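Long-range contacts in glutathione S-transferase family protein (Pseudomonas putida, PDB 3LXZ), which probably conjugates reduced glutathione to a wide range of hydrophobic electrophiles, detoxification chemistry common to glutathione S-transferases: residues A[6-11]-A[32-37]; A[17-22]-A[196-201]; A[125-130]-A[174-179]. All blocks are in the same frame, centred on the assembly; numbering follows the deposited sequence.

Contact 1 of 3, residues A[6-11]-A[32-37]; sequences YGFSVS and TFYGGQ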
ATOM      1  N   TYR A   6      -1.901  14.689 -13.268  1.00 18.15           N
ATOM      2  CA  TYR A   6      -0.962  14.173 -14.238  1.00 17.71           C
ATOM      3  C   TYR A   6      -1.177  12.681 -14.379  1.00 18.27           C
ATOM      4  O   TYR A   6      -1.128  11.949 -13.382  1.00 18.09           O
ATOM      5  CB  TYR A   6       0.501  14.367 -13.781  1.00 17.89           C
ATOM      6  CG  TYR A   6       1.012  15.791 -13.870  1.00 19.87           C
ATOM      7  CD1 TYR A   6       0.339  16.826 -13.231  1.00 22.14           C
ATOM      8  CD2 TYR A   6       2.185  16.092 -14.568  1.00 21.75           C
ATOM      9  CE1 TYR A   6       0.809  18.130 -13.301  1.00 23.56           C
ATOM     10  CE2 TYR A   6       2.658  17.400 -14.636  1.00 24.12           C
ATOM     11  CZ  TYR A   6       1.964  18.401 -13.994  1.00 24.72           C
ATOM     12  OH  TYR A   6       2.425  19.703 -14.028  1.00 27.49           O
ATOM     13  N   GLY A   7      -1.397  12.227 -15.605  1.00 17.25           N
ATOM     14  CA  GLY A   7      -1.442  10.788 -15.869  1.00 17.63           C
ATOM     15  C   GLY A   7      -1.913  10.528 -17.289  1.00 18.53           C
ATOM     16  O   GLY A   7      -1.666  11.324 -18.205  1.00 17.88           O
ATOM     17  N   PHE A   8      -2.554   9.397 -17.494  1.00 18.25           N
ATOM     18  CA  PHE A   8      -3.071   9.106 -18.807  1.00 18.35           C
ATOM     19  C   PHE A   8      -4.306   8.255 -18.634  1.00 17.73           C
ATOM     20  O   PHE A   8      -4.393   7.485 -17.706  1.00 16.19           O
ATOM     21  CB  PHE A   8      -1.989   8.484 -19.702  1.00 19.05           C
ATOM     22  CG  PHE A   8      -1.426   7.156 -19.205  1.00 18.86           C
ATOM     23  CD1 PHE A   8      -0.434   7.114 -18.199  1.00 17.84           C
ATOM     24  CD2 PHE A   8      -1.876   5.958 -19.756  1.00 19.39           C
ATOM     25  CE1 PHE A   8       0.073   5.893 -17.761  1.00 19.75           C
ATOM     26  CE2 PHE A   8      -1.363   4.724 -19.336  1.00 19.62           C
ATOM     27  CZ  PHE A   8      -0.388   4.695 -18.333  1.00 20.46           C
ATOM     28  N   SER A   9      -5.265   8.415 -19.543  1.00 17.40           N
ATOM     29  CA  SER A   9      -6.570   7.793 -19.365  1.00 18.11           C
ATOM     30  C   SER A   9      -6.603   6.293 -19.556  1.00 17.88           C
ATOM     31  O   SER A   9      -7.636   5.680 -19.352  1.00 18.94           O
ATOM     32  CB  SER A   9      -7.591   8.478 -20.269  1.00 17.24           C
ATOM     33  OG  SER A   9      -7.856   9.761 -19.751  1.00 21.12           O
ATOM     34  N   VAL A  10      -5.480   5.690 -19.929  1.00 17.62           N
ATOM     35  CA  VAL A  10      -5.446   4.231 -19.980  1.00 18.18           C
ATOM     36  C   VAL A  10      -5.085   3.702 -18.564  1.00 18.75           C
ATOM     37  O   VAL A  10      -5.334   2.518 -18.262  1.00 19.94           O
ATOM     38  CB  VAL A  10      -4.487   3.711 -21.079  1.00 18.82           C
ATOM     39  CG1 VAL A  10      -4.408   2.157 -21.109  1.00 20.31           C
ATOM     40  CG2 VAL A  10      -4.914   4.232 -22.474  1.00 18.37           C
ATOM     41  N   SER A  11      -4.543   4.575 -17.697  1.00 18.01           N
ATOM     42  CA  SER A  11      -4.099   4.136 -16.352  1.00 17.23           C
ATOM     43  C   SER A  11      -5.280   3.945 -15.405  1.00 17.46           C
ATOM     44  O   SER A  11      -6.021   4.896 -15.137  1.00 15.91           O
ATOM     45  CB  SER A  11      -3.120   5.127 -15.716  1.00 17.15           C
ATOM     46  OG  SER A  11      -3.014   4.817 -14.321  1.00 16.71           O
ATOM     47  N   THR A  32      -1.262  15.072 -19.722  1.00 19.35           N
ATOM     48  CA  THR A  32      -0.738  13.789 -20.215  1.00 19.59           C
ATOM     49  C   THR A  32       0.689  13.581 -19.679  1.00 19.63           C
ATOM     50  O   THR A  32       1.559  14.441 -19.873  1.00 20.57           O
ATOM     51  CB  THR A  32      -0.770  13.713 -21.765  1.00 19.76           C
ATOM     52  OG1 THR A  32      -2.091  14.051 -22.218  1.00 22.42           O
ATOM     53  CG2 THR A  32      -0.432  12.292 -22.283  1.00 19.19           C
ATOM     54  N   PHE A  33       0.911  12.437 -19.038  1.00 18.36           N
ATOM     55  CA  PHE A  33       2.131  12.137 -18.270  1.00 18.28           C
ATOM     56  C   PHE A  33       2.117  10.619 -18.066  1.00 18.49           C
ATOM     57  O   PHE A  33       1.147  10.069 -17.552  1.00 19.19           O
ATOM     58  CB  PHE A  33       2.120  12.854 -16.909  1.00 18.38           C
ATOM     59  CG  PHE A  33       3.259  12.446 -15.984  1.00 18.32           C
ATOM     60  CD1 PHE A  33       4.568  12.916 -16.171  1.00 18.94           C
ATOM     61  CD2 PHE A  33       3.004  11.614 -14.920  1.00 18.21           C
ATOM     62  CE1 PHE A  33       5.617  12.532 -15.290  1.00 20.31           C
ATOM     63  CE2 PHE A  33       4.036  11.228 -14.049  1.00 18.33           C
ATOM     64  CZ  PHE A  33       5.346  11.693 -14.247  1.00 18.40           C
ATOM     65  N   TYR A  34       3.168   9.937 -18.508  1.00 17.73           N
ATOM     66  CA  TYR A  34       3.191   8.492 -18.444  1.00 17.46           C
ATOM     67  C   TYR A  34       4.138   7.964 -17.345  1.00 18.41           C
ATOM     68  O   TYR A  34       4.314   6.743 -17.219  1.00 18.53           O
ATOM     69  CB  TYR A  34       3.642   7.940 -19.781  1.00 17.41           C
ATOM     70  CG  TYR A  34       2.689   8.220 -20.926  1.00 16.33           C
ATOM     71  CD1 TYR A  34       1.483   7.506 -21.054  1.00 14.69           C
ATOM     72  CD2 TYR A  34       2.996   9.205 -21.876  1.00 16.63           C
ATOM     73  CE1 TYR A  34       0.607   7.752 -22.136  1.00 16.98           C
ATOM     74  CE2 TYR A  34       2.140   9.460 -22.953  1.00 15.68           C
ATOM     75  CZ  TYR A  34       0.953   8.740 -23.076  1.00 15.38           C
ATOM     76  OH  TYR A  34       0.121   9.008 -24.173  1.00 15.29           O
ATOM     77  N   GLY A  35       4.747   8.875 -16.600  1.00 18.53           N
ATOM     78  CA  GLY A  35       5.673   8.506 -15.523  1.00 19.98           C
ATOM     79  C   GLY A  35       6.854   7.762 -16.077  1.00 21.98           C
ATOM     80  O   GLY A  35       7.430   8.184 -17.091  1.00 22.59           O
ATOM     81  N   GLY A  36       7.219   6.651 -15.447  1.00 22.76           N
ATOM     82  CA  GLY A  36       8.407   5.915 -15.864  1.00 22.92           C
ATOM     83  C   GLY A  36       9.679   6.501 -15.243  1.00 24.20           C
ATOM     84  O   GLY A  36       9.654   7.424 -14.400  1.00 23.42           O
ATOM     85  N   GLN A  37      10.808   5.958 -15.675  1.00 25.48           N
ATOM     86  CA  GLN A  37      12.100   6.175 -15.007  1.00 27.53           C
ATOM     87  C   GLN A  37      13.005   7.266 -15.593  1.00 28.21           C
ATOM     88  O   GLN A  37      14.152   7.435 -15.143  1.00 27.78           O
ATOM     89  CB  GLN A  37      12.869   4.838 -14.948  1.00 27.06           C
ATOM     90  CG  GLN A  37      12.075   3.684 -14.339  1.00 28.98           C
ATOM     91  CD  GLN A  37      11.569   4.035 -12.946  1.00 32.05           C
ATOM     92  OE1 GLN A  37      12.312   4.594 -12.133  1.00 31.27           O
ATOM     93  NE2 GLN A  37      10.290   3.732 -12.679  1.00 33.31           N
TER
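Gly7 O is the hub of this contact. Gly7 O accepts Phe33 N at 2.9 Å in a bent hydrogen bond, 138° at the hydrogen, with the donor standing above the carbonyl plane, and Thr32 CA brings a C-H to the same oxygen. The exchange is mutual, since Gly7 CA offers a C-H to Phe33 O at 3.2 Å. Two aromatic pairs flank this backbone junction. On one flank Phe33, its CG anti to the backbone N, presents a ring face to the edge of Tyr6, a T-shaped pair with centroids 5.9 Å apart and planes at 75°; Gly35 N sits over the centre of one Phe33 face. On the other flank Phe8 takes the crowded rotamer, CG between backbone N and carbonyl carbon (chi1 61°), and receives Tyr34 obliquely. Tyr34 CD1 lies over the rim of one Phe8 face, 3.5 Å from Phe8 CD1, while Ser11 CB covers the opposite face. Farther out, Glu54 holds Tyr6 OH, Phe212 of helix 198-218 stacks on Phe8, and Val50 packs on Phe33. The type I turn from Phe8 to Ser11, closed by Ser11 N to Phe8 O at 2.9 Å, delivers Ser11, a glutathione-binding residue, to the N-cap of helix 12-23, where its OG caps Tyr14 N. This is the opening beta-alpha-beta unit of the thioredoxin-like domain, with parallel strands 3-7 and 28-32 and Ser11 of the glutathione site at the strand-to-helix turn.

Contact 2 of 3, residues A[17-22]-A[196-201]; sequences VKLALL and PHMPRI
Leu22 can be followed outward from helix 12-23 into the start of helix 198-218. Leu22 CB stands over the face of the His197 imidazole, 4.0 Å from the ring centroid, in a CH-pi contact. CG, anti to the carbonyl carbon (chi1 -77°), then splits the branches. Leu22 CD1 slides past His197 CB to meet Ile201 CD1 at 4.2 Å, and Leu22 CD2 reaches the Arg200 guanidinium, 3.8 Å from Arg200 NH1. The Leu22 carbonyl oxygen also lies over the His197 ring, without bonding to it. One turn earlier Leu19 divides its methyls in the same way: Leu19 CD1 touches both Ile201 CD1 and His197 CB, while Leu19 CD2 meets CE of Met198, a selenomethionine, at 3.7 Å. Extended Lys18 crosses Arg200 with Lys18 NZ 4.3 Å from Arg200 NE; Asp204 and Glu30 each form salt bridges to both residues, which probably offsets the repulsion of like charges. A water accepts from Lys18 NZ at 2.9 Å and donates to Ile201 O, tying the helices together. Around this seam, Leu157 and Phe161 of helix 154-174 pack on Leu19, Phe28 of strand 28-32 touches Lys18 and Leu22, and helix 63-73 covers Val17 and Ala20 on the same helix.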
ATOM      1  N   VAL A  17      -8.630   8.350  -9.440  1.00 16.25           N
ATOM      2  CA  VAL A  17      -8.658   9.742  -9.004  1.00 15.17           C
ATOM      3  C   VAL A  17      -9.635  10.561  -9.840  1.00 15.59           C
ATOM      4  O   VAL A  17     -10.401  11.356  -9.282  1.00 16.72           O
ATOM      5  CB  VAL A  17      -7.271  10.350  -8.983  1.00 14.22           C
ATOM      6  CG1 VAL A  17      -7.350  11.817  -8.488  1.00 14.29           C
ATOM      7  CG2 VAL A  17      -6.407   9.511  -7.974  1.00 13.63           C
ATOM      8  N   LYS A  18      -9.593  10.370 -11.155  1.00 15.35           N
ATOM      9  CA  LYS A  18     -10.476  11.094 -12.070  1.00 15.39           C
ATOM     10  C   LYS A  18     -11.949  10.903 -11.704  1.00 16.11           C
ATOM     11  O   LYS A  18     -12.710  11.906 -11.624  1.00 14.21           O
ATOM     12  CB  LYS A  18     -10.175  10.674 -13.501  1.00 15.08           C
ATOM     13  CG  LYS A  18     -11.020  11.324 -14.598  1.00 16.88           C
ATOM     14  CD  LYS A  18     -10.313  11.096 -15.953  1.00 16.00           C
ATOM     15  CE  LYS A  18     -11.111  11.625 -17.151  1.00 15.73           C
ATOM     16  NZ  LYS A  18     -10.400  11.248 -18.411  1.00 17.44           N
ATOM     17  N   LEU A  19     -12.358   9.655 -11.421  1.00 15.95           N
ATOM     18  CA  LEU A  19     -13.740   9.431 -10.996  1.00 17.46           C
ATOM     19  C   LEU A  19     -14.075  10.162  -9.700  1.00 17.36           C
ATOM     20  O   LEU A  19     -15.174  10.701  -9.567  1.00 17.68           O
ATOM     21  CB  LEU A  19     -14.062   7.947 -10.880  1.00 16.68           C
ATOM     22  CG  LEU A  19     -15.518   7.546 -10.613  1.00 18.80           C
ATOM     23  CD1 LEU A  19     -16.479   8.211 -11.624  1.00 18.00           C
ATOM     24  CD2 LEU A  19     -15.602   6.025 -10.687  1.00 16.74           C
ATOM     25  N   ALA A  20     -13.127  10.185  -8.740  1.00 17.36           N
ATOM     26  CA  ALA A  20     -13.372  10.828  -7.441  1.00 17.32           C
ATOM     27  C   ALA A  20     -13.627  12.319  -7.682  1.00 18.01           C
ATOM     28  O   ALA A  20     -14.572  12.879  -7.128  1.00 18.08           O
ATOM     29  CB  ALA A  20     -12.154  10.647  -6.499  1.00 17.11           C
ATOM     30  N   LEU A  21     -12.788  12.935  -8.522  1.00 18.68           N
ATOM     31  CA  LEU A  21     -12.900  14.369  -8.821  1.00 19.80           C
ATOM     32  C   LEU A  21     -14.236  14.648  -9.516  1.00 20.30           C
ATOM     33  O   LEU A  21     -14.894  15.634  -9.202  1.00 22.07           O
ATOM     34  CB  LEU A  21     -11.726  14.856  -9.682  1.00 20.19           C
ATOM     35  CG  LEU A  21     -10.349  14.852  -8.986  1.00 19.88           C
ATOM     36  CD1 LEU A  21      -9.217  15.012  -9.972  1.00 22.53           C
ATOM     37  CD2 LEU A  21     -10.288  15.934  -7.941  1.00 22.14           C
ATOM     38  N   LEU A  22     -14.617  13.787 -10.458  1.00 20.84           N
ATOM     39  CA  LEU A  22     -15.889  13.969 -11.203  1.00 21.36           C
ATOM     40  C   LEU A  22     -17.106  13.758 -10.281  1.00 21.53           C
ATOM     41  O   LEU A  22     -18.082  14.521 -10.344  1.00 20.90           O
ATOM     42  CB  LEU A  22     -15.921  13.022 -12.408  1.00 21.18           C
ATOM     43  CG  LEU A  22     -15.103  13.403 -13.639  1.00 22.31           C
ATOM     44  CD1 LEU A  22     -14.934  12.211 -14.546  1.00 21.20           C
ATOM     45  CD2 LEU A  22     -15.723  14.598 -14.409  1.00 26.22           C
ATOM     46  N   PRO A 196     -22.792   7.752 -13.699  1.00 22.21           N
ATOM     47  CA  PRO A 196     -22.990   8.757 -14.754  1.00 22.58           C
ATOM     48  C   PRO A 196     -21.700   9.319 -15.358  1.00 21.73           C
ATOM     49  O   PRO A 196     -21.735   9.868 -16.453  1.00 20.92           O
ATOM     50  CB  PRO A 196     -23.761   9.888 -14.045  1.00 23.20           C
ATOM     51  CG  PRO A 196     -23.798   9.535 -12.601  1.00 24.61           C
ATOM     52  CD  PRO A 196     -23.559   8.065 -12.480  1.00 22.31           C
ATOM     53  N   HIS A 197     -20.578   9.181 -14.645  1.00 21.58           N
ATOM     54  CA  HIS A 197     -19.299   9.711 -15.125  1.00 21.29           C
ATOM     55  C   HIS A 197     -18.488   8.661 -15.870  1.00 21.18           C
ATOM     56  O   HIS A 197     -17.466   8.986 -16.482  1.00 20.72           O
ATOM     57  CB  HIS A 197     -18.487  10.327 -13.962  1.00 21.86           C
ATOM     58  CG  HIS A 197     -19.244  11.364 -13.184  1.00 22.54           C
ATOM     59  ND1 HIS A 197     -19.449  12.644 -13.654  1.00 24.32           N
ATOM     60  CD2 HIS A 197     -19.846  11.311 -11.971  1.00 23.45           C
ATOM     61  CE1 HIS A 197     -20.148  13.333 -12.764  1.00 23.55           C
ATOM     62  NE2 HIS A 197     -20.408  12.545 -11.739  1.00 23.64           N
HETATM   63  N   MSE A 198     -18.961   7.412 -15.850  1.00 19.46           N
HETATM   64  CA  MSE A 198     -18.235   6.330 -16.477  1.00 20.36           C
HETATM   65  C   MSE A 198     -18.145   6.495 -18.002  1.00 21.41           C
HETATM   66  O   MSE A 198     -17.070   6.254 -18.566  1.00 20.98           O
HETATM   67  CB  MSE A 198     -18.795   4.958 -16.057  1.00 20.19           C
HETATM   68  CG  MSE A 198     -17.933   3.797 -16.382  1.00 20.37           C
HETATM   69 SE   MSE A 198     -16.203   3.860 -15.407  1.00 24.84          SE
HETATM   70  CE  MSE A 198     -16.865   4.083 -13.632  1.00 20.96           C
ATOM     71  N   PRO A 199     -19.251   6.917 -18.682  1.00 21.78           N
ATOM     72  CA  PRO A 199     -19.079   7.081 -20.137  1.00 22.20           C
ATOM     73  C   PRO A 199     -17.892   7.996 -20.526  1.00 22.09           C
ATOM     74  O   PRO A 199     -17.126   7.642 -21.428  1.00 22.20           O
ATOM     75  CB  PRO A 199     -20.437   7.666 -20.594  1.00 22.85           C
ATOM     76  CG  PRO A 199     -21.437   7.083 -19.591  1.00 23.31           C
ATOM     77  CD  PRO A 199     -20.668   7.012 -18.269  1.00 22.33           C
ATOM     78  N   ARG A 200     -17.735   9.129 -19.840  1.00 22.21           N
ATOM     79  CA  ARG A 200     -16.616  10.045 -20.057  1.00 22.16           C
ATOM     80  C   ARG A 200     -15.241   9.395 -19.779  1.00 21.18           C
ATOM     81  O   ARG A 200     -14.307   9.546 -20.558  1.00 20.62           O
ATOM     82  CB  ARG A 200     -16.805  11.300 -19.213  1.00 22.87           C
ATOM     83  CG  ARG A 200     -15.531  11.993 -18.759  1.00 26.83           C
ATOM     84  CD  ARG A 200     -15.152  13.161 -19.646  1.00 31.06           C
ATOM     85  NE  ARG A 200     -13.836  13.696 -19.270  1.00 33.15           N
ATOM     86  CZ  ARG A 200     -13.628  14.750 -18.472  1.00 34.55           C
ATOM     87  NH1 ARG A 200     -14.648  15.433 -17.941  1.00 30.55           N
ATOM     88  NH2 ARG A 200     -12.376  15.129 -18.204  1.00 34.30           N
ATOM     89  N   ILE A 201     -15.140   8.638 -18.693  1.00 20.27           N
ATOM     90  CA  ILE A 201     -13.904   7.929 -18.398  1.00 19.58           C
ATOM     91  C   ILE A 201     -13.544   6.929 -19.479  1.00 18.73           C
ATOM     92  O   ILE A 201     -12.398   6.864 -19.926  1.00 18.95           O
ATOM     93  CB  ILE A 201     -13.950   7.285 -17.005  1.00 20.08           C
ATOM     94  CG1 ILE A 201     -13.732   8.386 -15.983  1.00 20.99           C
ATOM     95  CG2 ILE A 201     -12.841   6.256 -16.876  1.00 20.39           C
ATOM     96  CD1 ILE A 201     -14.319   8.079 -14.615  1.00 23.79           C
TER
HETATM   97  O   HOH W   1     -10.480   8.369 -18.437  1.00 16.03           O

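Contact 3 of 3, residues A[125-130]-A[174-179]; sequences KARADL and LNIDFL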
ATOM      1  N   LYS A 125       2.681 -17.443  -8.914  1.00 23.42           N
ATOM      2  CA  LYS A 125       2.588 -16.585  -7.756  1.00 23.10           C
ATOM      3  C   LYS A 125       1.344 -15.690  -7.879  1.00 22.28           C
ATOM      4  O   LYS A 125       0.616 -15.515  -6.907  1.00 22.04           O
ATOM      5  CB  LYS A 125       3.897 -15.798  -7.538  1.00 24.51           C
ATOM      6  CG  LYS A 125       3.905 -14.820  -6.367  1.00 28.44           C
ATOM      7  CD  LYS A 125       3.317 -15.428  -5.083  1.00 33.06           C
ATOM      8  CE  LYS A 125       3.630 -14.585  -3.855  1.00 35.30           C
ATOM      9  NZ  LYS A 125       4.914 -14.966  -3.252  1.00 35.75           N
ATOM     10  N   ALA A 126       1.086 -15.162  -9.073  1.00 20.63           N
ATOM     11  CA  ALA A 126      -0.108 -14.355  -9.291  1.00 20.47           C
ATOM     12  C   ALA A 126      -1.389 -15.120  -9.033  1.00 20.07           C
ATOM     13  O   ALA A 126      -2.302 -14.594  -8.418  1.00 19.76           O
ATOM     14  CB  ALA A 126      -0.128 -13.730 -10.673  1.00 20.02           C
ATOM     15  N   ARG A 127      -1.474 -16.357  -9.496  1.00 19.10           N
ATOM     16  CA  ARG A 127      -2.657 -17.165  -9.215  1.00 18.80           C
ATOM     17  C   ARG A 127      -2.908 -17.326  -7.704  1.00 18.96           C
ATOM     18  O   ARG A 127      -4.015 -17.111  -7.236  1.00 19.18           O
ATOM     19  CB  ARG A 127      -2.532 -18.547  -9.874  1.00 19.18           C
ATOM     20  CG  ARG A 127      -3.784 -19.467  -9.658  1.00 20.95           C
ATOM     21  CD  ARG A 127      -3.518 -20.907 -10.134  1.00 24.85           C
ATOM     22  NE  ARG A 127      -2.976 -20.878 -11.480  1.00 29.50           N
ATOM     23  CZ  ARG A 127      -3.704 -20.969 -12.587  1.00 32.70           C
ATOM     24  NH1 ARG A 127      -5.025 -21.142 -12.516  1.00 35.77           N
ATOM     25  NH2 ARG A 127      -3.104 -20.908 -13.767  1.00 32.65           N
ATOM     26  N   ALA A 128      -1.876 -17.683  -6.937  1.00 18.53           N
ATOM     27  CA  ALA A 128      -2.055 -17.870  -5.502  1.00 18.21           C
ATOM     28  C   ALA A 128      -2.427 -16.521  -4.849  1.00 19.15           C
ATOM     29  O   ALA A 128      -3.335 -16.454  -3.998  1.00 18.88           O
ATOM     30  CB  ALA A 128      -0.778 -18.467  -4.864  1.00 18.95           C
ATOM     31  N   ASP A 129      -1.737 -15.459  -5.250  1.00 18.59           N
ATOM     32  CA  ASP A 129      -1.994 -14.123  -4.667  1.00 18.26           C
ATOM     33  C   ASP A 129      -3.414 -13.614  -4.969  1.00 18.19           C
ATOM     34  O   ASP A 129      -4.078 -13.043  -4.083  1.00 17.75           O
ATOM     35  CB  ASP A 129      -0.955 -13.100  -5.134  1.00 17.68           C
ATOM     36  CG  ASP A 129       0.386 -13.263  -4.460  1.00 21.21           C
ATOM     37  OD1 ASP A 129       0.486 -13.927  -3.403  1.00 24.31           O
ATOM     38  OD2 ASP A 129       1.362 -12.675  -4.975  1.00 23.45           O
ATOM     39  N   LEU A 130      -3.869 -13.809  -6.208  1.00 17.25           N
ATOM     40  CA  LEU A 130      -5.222 -13.397  -6.605  1.00 17.61           C
ATOM     41  C   LEU A 130      -6.322 -14.207  -5.960  1.00 17.95           C
ATOM     42  O   LEU A 130      -7.320 -13.663  -5.471  1.00 18.94           O
ATOM     43  CB  LEU A 130      -5.384 -13.403  -8.112  1.00 17.17           C
ATOM     44  CG  LEU A 130      -4.677 -12.190  -8.715  1.00 18.07           C
ATOM     45  CD1 LEU A 130      -4.452 -12.350 -10.174  1.00 18.04           C
ATOM     46  CD2 LEU A 130      -5.509 -10.956  -8.423  1.00 16.41           C
ATOM     47  N   LEU A 174      -4.864 -17.000 -16.589  1.00 26.86           N
ATOM     48  CA  LEU A 174      -4.859 -18.022 -15.566  1.00 28.08           C
ATOM     49  C   LEU A 174      -5.926 -19.098 -15.745  1.00 28.47           C
ATOM     50  O   LEU A 174      -5.929 -20.085 -15.006  1.00 28.93           O
ATOM     51  CB  LEU A 174      -4.988 -17.366 -14.192  1.00 27.68           C
ATOM     52  CG  LEU A 174      -3.898 -16.333 -13.845  1.00 27.58           C
ATOM     53  CD1 LEU A 174      -4.106 -15.796 -12.435  1.00 27.09           C
ATOM     54  CD2 LEU A 174      -2.512 -16.945 -13.957  1.00 29.41           C
ATOM     55  N   ASN A 175      -6.836 -18.886 -16.694  1.00 29.83           N
ATOM     56  CA  ASN A 175      -7.999 -19.772 -16.914  1.00 30.32           C
ATOM     57  C   ASN A 175      -8.937 -19.861 -15.689  1.00 30.12           C
ATOM     58  O   ASN A 175      -9.448 -20.937 -15.352  1.00 30.08           O
ATOM     59  CB  ASN A 175      -7.537 -21.178 -17.367  1.00 31.51           C
ATOM     60  CG  ASN A 175      -6.593 -21.138 -18.592  1.00 34.61           C
ATOM     61  OD1 ASN A 175      -5.449 -21.608 -18.526  1.00 39.80           O
ATOM     62  ND2 ASN A 175      -7.065 -20.554 -19.702  1.00 36.33           N
ATOM     63  N   ILE A 176      -9.156 -18.723 -15.024  1.00 29.02           N
ATOM     64  CA  ILE A 176     -10.014 -18.640 -13.826  1.00 28.74           C
ATOM     65  C   ILE A 176     -10.872 -17.383 -13.939  1.00 28.09           C
ATOM     66  O   ILE A 176     -10.365 -16.299 -14.209  1.00 27.81           O
ATOM     67  CB  ILE A 176      -9.193 -18.536 -12.508  1.00 29.07           C
ATOM     68  CG1 ILE A 176      -8.151 -19.653 -12.393  1.00 29.54           C
ATOM     69  CG2 ILE A 176     -10.108 -18.495 -11.271  1.00 28.87           C
ATOM     70  CD1 ILE A 176      -7.179 -19.472 -11.201  1.00 30.45           C
ATOM     71  N   ASP A 177     -12.176 -17.530 -13.765  1.00 27.12           N
ATOM     72  CA  ASP A 177     -13.062 -16.369 -13.739  1.00 27.14           C
ATOM     73  C   ASP A 177     -13.346 -16.131 -12.269  1.00 26.42           C
ATOM     74  O   ASP A 177     -14.127 -16.848 -11.658  1.00 26.34           O
ATOM     75  CB  ASP A 177     -14.338 -16.651 -14.563  1.00 26.78           C
ATOM     76  CG  ASP A 177     -15.285 -15.469 -14.641  1.00 28.93           C
ATOM     77  OD1 ASP A 177     -15.126 -14.480 -13.886  1.00 23.76           O
ATOM     78  OD2 ASP A 177     -16.238 -15.529 -15.467  1.00 29.51           O
ATOM     79  N   PHE A 178     -12.673 -15.142 -11.693  1.00 26.23           N
ATOM     80  CA  PHE A 178     -12.853 -14.850 -10.286  1.00 25.47           C
ATOM     81  C   PHE A 178     -14.277 -14.373  -9.997  1.00 26.05           C
ATOM     82  O   PHE A 178     -14.804 -14.594  -8.919  1.00 26.59           O
ATOM     83  CB  PHE A 178     -11.828 -13.799  -9.795  1.00 25.51           C
ATOM     84  CG  PHE A 178     -10.380 -14.215  -9.976  1.00 24.67           C
ATOM     85  CD1 PHE A 178      -9.815 -15.210  -9.188  1.00 22.62           C
ATOM     86  CD2 PHE A 178      -9.588 -13.582 -10.914  1.00 23.63           C
ATOM     87  CE1 PHE A 178      -8.480 -15.588  -9.364  1.00 23.72           C
ATOM     88  CE2 PHE A 178      -8.248 -13.957 -11.095  1.00 23.86           C
ATOM     89  CZ  PHE A 178      -7.712 -14.953 -10.322  1.00 22.84           C
ATOM     90  N   LEU A 179     -14.909 -13.706 -10.944  1.00 25.72           N
ATOM     91  CA  LEU A 179     -16.222 -13.136 -10.667  1.00 25.19           C
ATOM     92  C   LEU A 179     -17.376 -14.141 -10.859  1.00 25.45           C
ATOM     93  O   LEU A 179     -18.480 -13.890 -10.388  1.00 25.58           O
ATOM     94  CB  LEU A 179     -16.440 -11.866 -11.485  1.00 25.72           C
ATOM     95  CG  LEU A 179     -15.524 -10.688 -11.140  1.00 24.24           C
ATOM     96  CD1 LEU A 179     -15.736  -9.524 -12.116  1.00 24.98           C
ATOM     97  CD2 LEU A 179     -15.755 -10.219  -9.704  1.00 23.10           C
TER
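A buried helix-to-loop contact, apolar at its core and fastened by one arginine, joins helix 120-140 to the loop that leaves helix 154-174 in the all-helical C-terminal domain of the glutathione S-transferase fold. The chain leaves helix 154-174 at Asn175, which has positive phi, and the carbonyl of Leu174 points to Arg127 of helix 120-140. Arg127 reaches it with a side chain extended through CG and CD and then bent at chi3 (-50°). Arg127 NH1 donates to Leu174 O at 2.9 Å, in the carbonyl plane and on a lone pair, though bent to 138° at the hydrogen; Arg127 NH2 adds a weak bond to the same oxygen at 3.2 Å. One acceptor thus receives two arms of the guanidinium, and a positive charge beside a helix C-terminal end is likely to be electrostatically favourable. Leu174 CD2 lies over one face of that group. Ile176 comes in obliquely, its CD1 only 3.0 Å from Arg127 NH1, a tight approach, and 3.7 Å from Arg127 CG. An alanine here in place of Arg127 would remove both donors to Leu174 O and the chain that touches Ile176 CD1, and would probably loosen the loop against the helix.

Deeper in, Leu174 CD1 rests 3.8 Å from Arg127 CA and also meets Leu130. Asn167 bonds to Asp177 OD1 and Leu179 N within the loop. Ile101 and Pro104 of helix 84-106 pack on Leu130, and Phe134 stacks on Phe178. The Phe178 side chain crosses that of Leu130 at about a right angle, with Phe178 CZ 3.6 Å from Leu130 CB.

Overall arrangement
From the N terminus, contact 1 closes a short loop, carrying the chain from strand 3-7 through helix 12-23 and strand 28-32 back beside its start. Contact 2 opens within that loop, at 17-22, and closes only at 196-201, so the two cross; it ties the thioredoxin-like domain to the last long helix of the helical domain. They touch where Ser9 OG approaches Lys18 NZ at 3.2 Å, although their centres are about 17 Å apart. Contact 3 opens and closes within the long span of contact 2, joining helix 120-140 to the end of helix 154-174. Its centre lies about 28 Å from that of contact 2, on the opposite side of the chain's centre.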